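Local coordinates for probable secreted solute-binding lipoprotein (Streptomyces coelicolor, PDB 3I3V) that probably binds a solute outside the cell as the secreted, lipid-anchored receptor of a bacterial transport system, at residues A191-V194 / Y195-D199; S232-T235 / Q236-E240; S293-G296 / V297-I300. All coordinates share one frame; numbering follows the deposited sequence.

Three short helical turns illustrate how local bonds begin and end helices in a protein of the extracellular solute-binding family. Along the chain they come in series: contact 1 closes helix 188-197, contact 2 closes helix 230-238, and contact 3 starts helix 294-298. Centre to centre, contacts 1 and 2 lie about 32 Å apart, contacts 1 and 3 about 36 Å, and contacts 2 and 3 about 47 Å, the last pair on opposite sides of the chain's centre. Contact 2 borders strand 242-246 of the seven-stranded mixed sheet, whereas contact 3 follows strand 289-292 of the four-stranded one. This is consistent with the two-lobed fold of the periplasmic-binding-protein clan, each lobe built round its own sheet.

Contact 1 of 3, residues A191-V194 / Y195-D199; sequences ARHV and YSTGD
The C-terminal turn of helix 188-197 is finished by side chains that bond back onto it, above all His193, Thr197 and Asp199. Thr197 sends both OG1 and its backbone N to His193 O, at 2.7 and 3.0 Å, from opposite faces of that carbonyl plane; the hydroxyl sits above the plane, and the amide makes the usual helical bond. The same OG1 lies over one face of the His193 imidazole, 3.2 Å from CE1. His193 CG is anti to the backbone N (chi1 165°), which carries the ring along the helix toward its C-terminal end. There NE2 donates to the anti lone pair of Asp199 OD2 at 3.3 Å, the oxygen lying 21° out of the ring plane, with ring and carboxylate planes 71° apart. Such a His-carboxylate bond would probably favour positive charge on the imidazole.

At this helix end Gly198 is the first residue to leave helical geometry, with positive phi, and its N still reaches Val194 O at 2.8 Å; Asp199 N adds a weak bond to the same oxygen. One residue earlier, Ser196 OG gives Arg192 O a hydrogen bond of 2.9 Å. On the buried side, Ala191 O lies at the edge of the Tyr195 ring and accepts from Tyr195 N, while the ring packs against Ala179 and Ile182 of helix 172-182 and meets Phe200 edge-to-face.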
loop_
_atom_site.group_PDB
_atom_site.type_symbol
_atom_site.label_atom_id
_atom_site.label_comp_id
_atom_site.label_asym_id
_atom_site.label_seq_id
_atom_site.Cartn_x
_atom_site.Cartn_y
_atom_site.Cartn_z
ATOM N N ALA C 191 -57.869 -22.782 3.895
ATOM C CA ALA C 191 -58.851 -21.790 3.479
ATOM C C ALA C 191 -58.808 -21.722 1.959
ATOM O O ALA C 191 -59.830 -21.527 1.303
ATOM C CB ALA C 191 -58.518 -20.427 4.085
ATOM N N ARG C 192 -57.611 -21.894 1.408
ATOM C CA ARG C 192 -57.402 -21.864 -0.037
ATOM C C ARG C 192 -58.261 -22.947 -0.695
ATOM O O ARG C 192 -58.952 -22.695 -1.683
ATOM C CB ARG C 192 -55.929 -22.128 -0.362
ATOM C CG ARG C 192 -55.311 -21.160 -1.354
ATOM C CD ARG C 192 -54.757 -19.936 -0.643
ATOM N NE ARG C 192 -53.553 -20.233 0.131
ATOM C CZ ARG C 192 -52.364 -20.496 -0.402
ATOM N NH1 ARG C 192 -52.210 -20.499 -1.720
ATOM N NH2 ARG C 192 -51.324 -20.751 0.384
ATOM N N HIS C 193 -58.202 -24.156 -0.142
ATOM C CA HIS C 193 -58.976 -25.283 -0.658
ATOM C C HIS C 193 -60.474 -25.079 -0.424
ATOM O O HIS C 193 -61.284 -25.300 -1.327
ATOM C CB HIS C 193 -58.528 -26.596 0.006
ATOM C CG HIS C 193 -59.491 -27.730 -0.188
ATOM N ND1 HIS C 193 -59.823 -28.221 -1.433
ATOM C CD2 HIS C 193 -60.222 -28.441 0.702
ATOM C CE1 HIS C 193 -60.720 -29.184 -1.300
ATOM N NE2 HIS C 193 -60.980 -29.336 -0.014
ATOM N N VAL C 194 -60.836 -24.660 0.788
ATOM C CA VAL C 194 -62.240 -24.438 1.123
ATOM C C VAL C 194 -62.922 -23.471 0.157
ATOM O O VAL C 194 -63.938 -23.813 -0.440
ATOM C CB VAL C 194 -62.404 -23.899 2.571
ATOM C CG1 VAL C 194 -63.868 -23.637 2.874
ATOM C CG2 VAL C 194 -61.855 -24.899 3.558
ATOM N N TYR C 195 -62.363 -22.277 -0.015
ATOM C CA TYR C 195 -62.974 -21.285 -0.896
ATOM C C TYR C 195 -62.779 -21.489 -2.384
ATOM O O TYR C 195 -63.423 -20.815 -3.180
ATOM C CB TYR C 195 -62.529 -19.880 -0.482
ATOM C CG TYR C 195 -63.217 -19.469 0.784
ATOM C CD1 TYR C 195 -64.513 -18.956 0.751
ATOM C CD2 TYR C 195 -62.641 -19.736 2.029
ATOM C CE1 TYR C 195 -65.225 -18.734 1.921
ATOM C CE2 TYR C 195 -63.348 -19.521 3.203
ATOM C CZ TYR C 195 -64.640 -19.025 3.137
ATOM O OH TYR C 195 -65.364 -18.857 4.283
ATOM N N SER C 196 -61.901 -22.415 -2.763
ATOM C CA SER C 196 -61.678 -22.705 -4.182
ATOM C C SER C 196 -62.650 -23.772 -4.687
ATOM O O SER C 196 -63.181 -23.668 -5.797
ATOM C CB SER C 196 -60.245 -23.198 -4.424
ATOM O OG SER C 196 -59.335 -22.116 -4.498
ATOM N N THR C 197 -62.883 -24.784 -3.853
ATOM C CA THR C 197 -63.751 -25.916 -4.193
ATOM C C THR C 197 -65.161 -25.852 -3.600
ATOM O O THR C 197 -66.058 -26.579 -4.036
ATOM C CB THR C 197 -63.106 -27.227 -3.723
ATOM O OG1 THR C 197 -63.004 -27.216 -2.291
ATOM C CG2 THR C 197 -61.707 -27.371 -4.313
ATOM N N GLY C 198 -65.345 -24.995 -2.598
ATOM C CA GLY C 198 -66.639 -24.866 -1.953
ATOM C C GLY C 198 -66.913 -26.054 -1.048
ATOM O O GLY C 198 -68.057 -26.474 -0.894
ATOM N N ASP C 199 -65.853 -26.591 -0.449
ATOM C CA ASP C 199 -65.959 -27.744 0.438
ATOM C C ASP C 199 -65.912 -27.314 1.903
ATOM O O ASP C 199 -64.851 -27.287 2.534
ATOM C CB ASP C 199 -64.826 -28.724 0.130
ATOM C CG ASP C 199 -64.852 -29.954 1.014
ATOM O OD1 ASP C 199 -65.958 -30.422 1.367
ATOM O OD2 ASP C 199 -63.759 -30.461 1.339
#

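Contact 2 of 3, residues S232-T235 / Q236-E240; sequences SMTT and QFNTE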
loop_
_atom_site.group_PDB
_atom_site.type_symbol
_atom_site.label_atom_id
_atom_site.label_comp_id
_atom_site.label_asym_id
_atom_site.label_seq_id
_atom_site.Cartn_x
_atom_site.Cartn_y
_atom_site.Cartn_z
ATOM N N SER C 232 -74.572 0.805 5.855
ATOM C CA SER C 232 -75.210 0.686 7.161
ATOM C C SER C 232 -74.109 0.555 8.205
ATOM O O SER C 232 -74.126 1.216 9.241
ATOM C CB SER C 232 -76.091 -0.563 7.210
ATOM O OG SER C 232 -76.885 -0.685 6.046
HETATM N N MSE C 233 -73.152 -0.316 7.906
HETATM C CA MSE C 233 -72.011 -0.580 8.770
HETATM C C MSE C 233 -71.209 0.688 9.031
HETATM O O MSE C 233 -70.988 1.082 10.177
HETATM C CB MSE C 233 -71.120 -1.625 8.105
HETATM C CG MSE C 233 -69.886 -2.000 8.869
HETATM SE SE MSE C 233 -68.863 -3.304 7.866
HETATM C CE MSE C 233 -67.712 -2.065 6.856
ATOM N N THR C 234 -70.767 1.309 7.945
ATOM C CA THR C 234 -69.991 2.538 7.999
ATOM C C THR C 234 -70.716 3.638 8.779
ATOM O O THR C 234 -70.095 4.387 9.530
ATOM C CB THR C 234 -69.686 3.022 6.574
ATOM O OG1 THR C 234 -68.603 2.250 6.045
ATOM C CG2 THR C 234 -69.334 4.505 6.556
ATOM N N THR C 235 -72.027 3.733 8.603
ATOM C CA THR C 235 -72.800 4.740 9.309
ATOM C C THR C 235 -72.892 4.425 10.797
ATOM O O THR C 235 -72.559 5.262 11.628
ATOM C CB THR C 235 -74.237 4.868 8.730
ATOM O OG1 THR C 235 -74.204 5.663 7.539
ATOM C CG2 THR C 235 -75.168 5.523 9.732
ATOM N N GLN C 236 -73.342 3.216 11.128
ATOM C CA GLN C 236 -73.492 2.812 12.526
ATOM C C GLN C 236 -72.253 3.042 13.377
ATOM O O GLN C 236 -72.357 3.464 14.527
ATOM C CB GLN C 236 -73.912 1.342 12.622
ATOM C CG GLN C 236 -75.358 1.105 12.240
ATOM C CD GLN C 236 -75.816 -0.320 12.482
ATOM O OE1 GLN C 236 -76.963 -0.664 12.210
ATOM N NE2 GLN C 236 -74.923 -1.154 12.992
ATOM N N PHE C 237 -71.080 2.771 12.817
ATOM C CA PHE C 237 -69.848 2.969 13.565
ATOM C C PHE C 237 -69.446 4.449 13.662
ATOM O O PHE C 237 -68.996 4.901 14.713
ATOM C CB PHE C 237 -68.714 2.151 12.944
ATOM C CG PHE C 237 -67.466 2.122 13.782
ATOM C CD1 PHE C 237 -66.530 3.149 13.706
ATOM C CD2 PHE C 237 -67.238 1.075 14.665
ATOM C CE1 PHE C 237 -65.384 3.131 14.499
ATOM C CE2 PHE C 237 -66.103 1.047 15.461
ATOM C CZ PHE C 237 -65.170 2.080 15.377
ATOM N N ASN C 238 -69.620 5.196 12.572
ATOM C CA ASN C 238 -69.258 6.616 12.546
ATOM C C ASN C 238 -70.085 7.509 13.453
ATOM O O ASN C 238 -69.577 8.491 13.977
ATOM C CB ASN C 238 -69.303 7.146 11.114
ATOM C CG ASN C 238 -68.156 6.631 10.291
ATOM O OD1 ASN C 238 -67.324 5.871 10.793
ATOM N ND2 ASN C 238 -68.092 7.036 9.025
ATOM N N THR C 239 -71.357 7.174 13.630
ATOM C CA THR C 239 -72.230 7.943 14.511
ATOM C C THR C 239 -72.166 7.310 15.902
ATOM O O THR C 239 -72.862 7.724 16.831
ATOM C CB THR C 239 -73.695 7.930 14.022
ATOM O OG1 THR C 239 -74.170 6.579 13.962
ATOM C CG2 THR C 239 -73.802 8.576 12.643
ATOM N N GLU C 240 -71.324 6.291 16.026
ATOM C CA GLU C 240 -71.131 5.597 17.283
ATOM C C GLU C 240 -72.382 4.921 17.825
ATOM O O GLU C 240 -72.706 5.055 19.007
ATOM C CB GLU C 240 -70.562 6.557 18.333
ATOM C CG GLU C 240 -69.183 7.092 17.992
ATOM C CD GLU C 240 -68.631 8.010 19.063
ATOM O OE1 GLU C 240 -69.275 9.036 19.352
ATOM O OE2 GLU C 240 -67.553 7.711 19.617
#
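Thr239 OG1 stands between its own backbone N and carbonyl carbon (chi1 59°), a rotamer that folds the hydroxyl back over the preceding turn to Thr235 O. Asn238 is turned differently: its CG is anti to the carbonyl carbon (chi1 -72°), and this brings the amide alongside Thr234.

The hydroxyl of Thr239 donates to Thr235 O at 3.1 Å from above the carbonyl plane. Thr239 N reaches the same oxygen at 3.0 Å, so one acceptor is gripped by a backbone and a side-chain donor of a single residue. On the neighbouring flank, Thr234 and Asn238 run side by side and point the same way, with CG2 of Thr234 3.7 Å from ND2 of Asn238. The Asn238 amide passes close to Thr234 O, yet neither of its ends bonds there; that oxygen accepts from Asn238 N at 3.2 Å instead. The Thr234 methyl thus meets an amide, while its OG1 makes a weak bond back to Ser230 O.

On another face, Gln236 lays its CG 3.2 Å from Ser232 O, which also takes the bond from Gln236 N at 2.9 Å. The aliphatic part of Gln236 therefore lies against the carbonyl that its own backbone N-H holds, and its extended chain continues to Ala222, Leu228 and Ala242. Met233, present as selenomethionine, and Phe237 turn to Gln245 of strand 242-246, joined along the helix by a bond from Phe237 N to Met233 O.

Positive phi at Glu240 and the bond from Glu240 N to Phe237 O, at 3.0 Å, belong to the Schellman motif that ends helix 230-238, just before the chain enters strand 242-246.

Contact 3 of 3, residues S293-G296 / V297-I300; sequences SPNG and VRKI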
loop_
_atom_site.group_PDB
_atom_site.type_symbol
_atom_site.label_atom_id
_atom_site.label_comp_id
_atom_site.label_asym_id
_atom_site.label_seq_id
_atom_site.Cartn_x
_atom_site.Cartn_y
_atom_site.Cartn_z
ATOM N N SER C 293 -45.571 -6.133 -20.474
ATOM C CA SER C 293 -46.050 -6.745 -21.705
ATOM C C SER C 293 -44.902 -7.063 -22.645
ATOM O O SER C 293 -43.772 -6.627 -22.426
ATOM C CB SER C 293 -47.002 -5.804 -22.421
ATOM O OG SER C 293 -46.281 -4.679 -22.892
ATOM N N PRO C 294 -45.170 -7.856 -23.695
ATOM C CA PRO C 294 -44.078 -8.162 -24.627
ATOM C C PRO C 294 -43.552 -6.866 -25.246
ATOM O O PRO C 294 -42.359 -6.733 -25.496
ATOM C CB PRO C 294 -44.744 -9.090 -25.637
ATOM C CG PRO C 294 -45.666 -9.901 -24.740
ATOM C CD PRO C 294 -46.282 -8.811 -23.855
ATOM N N ASN C 295 -44.445 -5.907 -25.483
ATOM C CA ASN C 295 -44.041 -4.617 -26.036
ATOM C C ASN C 295 -43.112 -3.938 -25.033
ATOM O O ASN C 295 -42.121 -3.307 -25.408
ATOM C CB ASN C 295 -45.257 -3.719 -26.255
ATOM C CG ASN C 295 -45.864 -3.866 -27.629
ATOM O OD1 ASN C 295 -46.864 -3.223 -27.935
ATOM N ND2 ASN C 295 -45.266 -4.709 -28.467
ATOM N N GLY C 296 -43.465 -4.067 -23.755
ATOM C CA GLY C 296 -42.684 -3.477 -22.685
ATOM C C GLY C 296 -41.305 -4.095 -22.626
ATOM O O GLY C 296 -40.337 -3.413 -22.301
ATOM N N VAL C 297 -41.216 -5.388 -22.935
ATOM C CA VAL C 297 -39.940 -6.093 -22.939
ATOM C C VAL C 297 -39.019 -5.444 -23.970
ATOM O O VAL C 297 -37.810 -5.368 -23.773
ATOM C CB VAL C 297 -40.113 -7.592 -23.295
ATOM C CG1 VAL C 297 -38.781 -8.175 -23.752
ATOM C CG2 VAL C 297 -40.623 -8.370 -22.078
ATOM N N ARG C 298 -39.601 -4.972 -25.067
ATOM C CA ARG C 298 -38.824 -4.326 -26.112
ATOM C C ARG C 298 -38.191 -3.063 -25.550
ATOM O O ARG C 298 -37.074 -2.702 -25.918
ATOM C CB ARG C 298 -39.716 -3.975 -27.306
ATOM C CG ARG C 298 -38.938 -3.522 -28.538
ATOM C CD ARG C 298 -39.849 -3.084 -29.681
ATOM N NE ARG C 298 -40.693 -1.952 -29.307
ATOM C CZ ARG C 298 -41.932 -2.058 -28.832
ATOM N NH1 ARG C 298 -42.488 -3.254 -28.674
ATOM N NH2 ARG C 298 -42.616 -0.964 -28.511
ATOM N N LYS C 299 -38.919 -2.395 -24.659
ATOM C CA LYS C 299 -38.447 -1.174 -24.014
ATOM C C LYS C 299 -38.056 -1.495 -22.572
ATOM O O LYS C 299 -38.271 -0.676 -21.687
ATOM C CB LYS C 299 -39.559 -0.116 -23.968
ATOM C CG LYS C 299 -40.243 0.197 -25.289
ATOM C CD LYS C 299 -41.326 1.243 -25.085
ATOM C CE LYS C 299 -42.086 1.499 -26.371
ATOM N NZ LYS C 299 -43.240 2.416 -26.168
ATOM N N ILE C 300 -37.485 -2.676 -22.338
ATOM C CA ILE C 300 -37.120 -3.094 -20.987
ATOM C C ILE C 300 -36.136 -2.176 -20.272
ATOM O O ILE C 300 -36.001 -2.254 -19.052
ATOM C CB ILE C 300 -36.559 -4.546 -20.960
ATOM C CG1 ILE C 300 -36.555 -5.086 -19.523
ATOM C CG2 ILE C 300 -35.129 -4.563 -21.471
ATOM C CD1 ILE C 300 -37.899 -5.006 -18.805
#
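Ser293 O and Val297 N make the first backbone bond of helix 294-298, at 2.9 Å. The bonds that follow are less regular. Arg298 N makes weak bonds to both Pro294 O and Asn295 O, and Lys299 N does likewise with Asn295 O and Gly296 O, the latter at 2.9 Å but with an N-H...O angle of only 122°. Each amide is thus shared between acceptors three and four residues back, and the short helix loses its regular pattern by Lys299.

Capping is the second kind of interaction. Ser293 occupies the N-cap, and its OG accepts from Gly296 N at 3.0 Å, supplying an acceptor to a first-turn amide that has no earlier helical carbonyl to use. The hydroxyl is also bonded to Ala65 O, which probably fixes its rotation.

Among side-chain approaches, Arg298 bends at chi3 (61°) and brings its guanidinium back over the turn. Asn295 O lies over one face of that group, 3.2 Å above its plane and offset toward the rim, and Arg298 CB touches the same oxygen at 3.1 Å. The Asn295 side chain runs alongside Arg298, its amide plane steeply inclined to the guanidinium. Val297 adds van der Waals contact with backbone oxygens: CG2 lies 3.6 Å from Ser293 O, and CB lies by Pro294 O.

The turn follows directly from strand 289-292, and Val297 and Ile300 pack on Ile292 of that strand and on Tyr91 of helix 89-93. Ser293 and Pro294 meet helix 51-60 through Tyr55 and Arg59, while Lys299 extends to Thr9 O of strand 9-14 and a salt bridge with Asp66, just before strand 67-70.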